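Local coordinates for protein structure-specific endonuclease subunit SLX4 (Thielavia terrestris, PDB 6SEI) that probably acts as the regulatory subunit of the SLX1-SLX4 endonuclease, which resolves branched DNA structures arising during repair and recombination, represented here by its C-terminal domain, at residues 27-32 with 66-71. Sequence-based numbering, arbitrary orientation.
Sequences VVTAPR and DRVGYD. With CA (calcium ion), chain H.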
loop_
_atom_site.group_PDB
_atom_site.type_symbol
_atom_site.label_atom_id
_atom_site.label_comp_id
_atom_site.label_asym_id
_atom_site.label_seq_id
_atom_site.Cartn_x
_atom_site.Cartn_y
_atom_site.Cartn_z
ATOM N N VAL B 27 -23.262 38.212 17.306
ATOM C CA VAL B 27 -24.394 37.304 17.142
ATOM C C VAL B 27 -24.857 36.776 18.496
ATOM O O VAL B 27 -26.050 36.798 18.818
ATOM C CB VAL B 27 -24.015 36.150 16.194
ATOM C CG1 VAL B 27 -25.160 35.159 16.065
ATOM C CG2 VAL B 27 -23.603 36.682 14.831
ATOM N N VAL B 28 -23.911 36.317 19.315
ATOM C CA VAL B 28 -24.239 35.526 20.497
ATOM C C VAL B 28 -24.902 36.371 21.583
ATOM O O VAL B 28 -25.806 35.895 22.283
ATOM C CB VAL B 28 -22.960 34.831 21.004
ATOM C CG1 VAL B 28 -23.035 34.538 22.487
ATOM C CG2 VAL B 28 -22.716 33.554 20.223
ATOM N N THR B 29 -24.486 37.627 21.739
ATOM C CA THR B 29 -24.934 38.454 22.853
ATOM C C THR B 29 -26.146 39.318 22.520
ATOM O O THR B 29 -26.613 40.063 23.389
ATOM C CB THR B 29 -23.789 39.347 23.343
ATOM O OG1 THR B 29 -23.440 40.287 22.321
ATOM C CG2 THR B 29 -22.572 38.509 23.694
ATOM N N ALA B 30 -26.663 39.248 21.300
ATOM C CA ALA B 30 -27.882 39.971 20.988
ATOM C C ALA B 30 -29.049 39.382 21.780
ATOM O O ALA B 30 -29.054 38.187 22.092
ATOM C CB ALA B 30 -28.176 39.908 19.492
ATOM N N PRO B 31 -30.040 40.203 22.139
ATOM C CA PRO B 31 -31.187 39.679 22.891
ATOM C C PRO B 31 -31.943 38.619 22.101
ATOM O O PRO B 31 -31.978 38.631 20.867
ATOM C CB PRO B 31 -32.053 40.923 23.142
ATOM C CG PRO B 31 -31.555 41.956 22.192
ATOM C CD PRO B 31 -30.101 41.666 21.991
ATOM N N ARG B 32 -32.544 37.688 22.835
ATOM C CA ARG B 32 -33.221 36.555 22.229
ATOM C C ARG B 32 -34.632 36.937 21.792
ATOM O O ARG B 32 -35.192 37.950 22.218
ATOM C CB ARG B 32 -33.272 35.378 23.204
ATOM C CG ARG B 32 -34.364 35.504 24.251
ATOM C CD ARG B 32 -34.054 34.708 25.505
ATOM N NE ARG B 32 -35.047 34.972 26.540
ATOM C CZ ARG B 32 -34.844 34.789 27.842
ATOM N NH1 ARG B 32 -33.679 34.333 28.284
ATOM N NH2 ARG B 32 -35.812 35.060 28.705
ATOM N N ASP B 66 -20.156 47.575 15.975
ATOM C CA ASP B 66 -19.868 48.741 16.803
ATOM C C ASP B 66 -20.275 48.498 18.250
ATOM O O ASP B 66 -19.607 48.964 19.181
ATOM C CB ASP B 66 -20.594 49.960 16.234
ATOM C CG ASP B 66 -20.074 51.268 16.791
ATOM O OD1 ASP B 66 -18.943 51.288 17.324
ATOM O OD2 ASP B 66 -20.804 52.278 16.696
ATOM N N ARG B 67 -21.372 47.769 18.457
ATOM C CA ARG B 67 -21.839 47.478 19.808
ATOM C C ARG B 67 -20.803 46.680 20.590
ATOM O O ARG B 67 -20.501 46.997 21.746
ATOM C CB ARG B 67 -23.165 46.719 19.740
ATOM C CG ARG B 67 -23.929 46.668 21.041
ATOM C CD ARG B 67 -25.106 45.722 20.927
ATOM N NE ARG B 67 -24.716 44.324 21.107
ATOM C CZ ARG B 67 -24.880 43.377 20.187
ATOM N NH1 ARG B 67 -25.423 43.677 19.014
ATOM N NH2 ARG B 67 -24.499 42.132 20.440
ATOM N N VAL B 68 -20.241 45.644 19.968
ATOM C CA VAL B 68 -19.304 44.753 20.640
ATOM C C VAL B 68 -17.872 45.231 20.432
ATOM O O VAL B 68 -16.919 44.459 20.583
ATOM C CB VAL B 68 -19.480 43.303 20.154
ATOM C CG1 VAL B 68 -20.879 42.802 20.490
ATOM C CG2 VAL B 68 -19.219 43.201 18.661
ATOM N N GLY B 69 -17.708 46.502 20.076
ATOM C CA GLY B 69 -16.402 47.131 20.101
ATOM C C GLY B 69 -15.561 47.002 18.852
ATOM O O GLY B 69 -14.330 47.079 18.947
ATOM N N TYR B 70 -16.171 46.826 17.683
ATOM C CA TYR B 70 -15.434 46.726 16.426
ATOM C C TYR B 70 -15.906 47.835 15.490
ATOM O O TYR B 70 -17.000 47.758 14.923
ATOM C CB TYR B 70 -15.609 45.350 15.787
ATOM C CG TYR B 70 -14.922 45.217 14.447
ATOM C CD1 TYR B 70 -13.536 45.216 14.352
ATOM C CD2 TYR B 70 -15.657 45.101 13.277
ATOM C CE1 TYR B 70 -12.905 45.099 13.129
ATOM C CE2 TYR B 70 -15.037 44.984 12.050
ATOM C CZ TYR B 70 -13.661 44.984 11.978
ATOM O OH TYR B 70 -13.042 44.868 10.753
ATOM N N ASP B 71 -15.079 48.867 15.341
ATOM C CA ASP B 71 -15.296 49.889 14.327
ATOM C C ASP B 71 -14.731 49.389 13.006
ATOM O O ASP B 71 -13.550 49.039 12.923
ATOM C CB ASP B 71 -14.634 51.202 14.737
ATOM C CG ASP B 71 -14.865 51.539 16.194
ATOM O OD1 ASP B 71 -15.832 51.007 16.779
ATOM O OD2 ASP B 71 -14.082 52.334 16.756
HETATM CA CA CA H . -16.904 52.649 18.151
HETATM O O HOH W 1 -18.428 53.893 16.880
#
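A hydrogen bond from R67 to T29 is the one polar link between residues 27-32 and 66-71. R67 NH2 donates a hydrogen bond to T29 OG1 at 2.8 Å with an N-H...O angle of 139°, so the bond is somewhat bent as modelled. The hydroxyl nevertheless lies at the edge of the guanidinium, nearly in its plane. R67 leaves helix 53-67 with CG anti to the backbone N (chi1 -165°), and a bend at chi3 (81°) turns the guanidinium to the hydroxyl. Both ends have further partners: NH2 also donates to A26 O, while T29 OG1 hydrogen-bonds Q25 O, one turn back in its own helix. The arginine thus reaches into the C-terminal end of helix 12-29, where carbonyl oxygens would probably welcome its positive charge.

Van der Waals contact beyond this bond is slight, in keeping with only 122 Å² buried in total. V68 CG1 stands 4.0 Å from T29 OG1, and A30 CB lies 4.4 Å from R67 NH2.

Metal binding occupies the far side of residues 66-71. D66 OD1 at 2.6 Å and D71 OD1 at 2.4 Å bind the calcium ion, and a water molecule is a further ligand. The shared cation accounts for the closeness of the two carboxylate oxygens, 3.2 Å between D66 OD1 and D71 OD1. Between these aspartates, G69, at positive phi, is the C-prime residue of a Schellman motif, in which Y70 N bonds to L65 O and G69 N weakly to D66 O.

Within the helical Slx4 domain, this surface contact joins the C-terminal ends of helices 12-29 and 53-67. V68 packs on A26 and A30 on W59, while V27 and V28 touch H42 of helix 41-46.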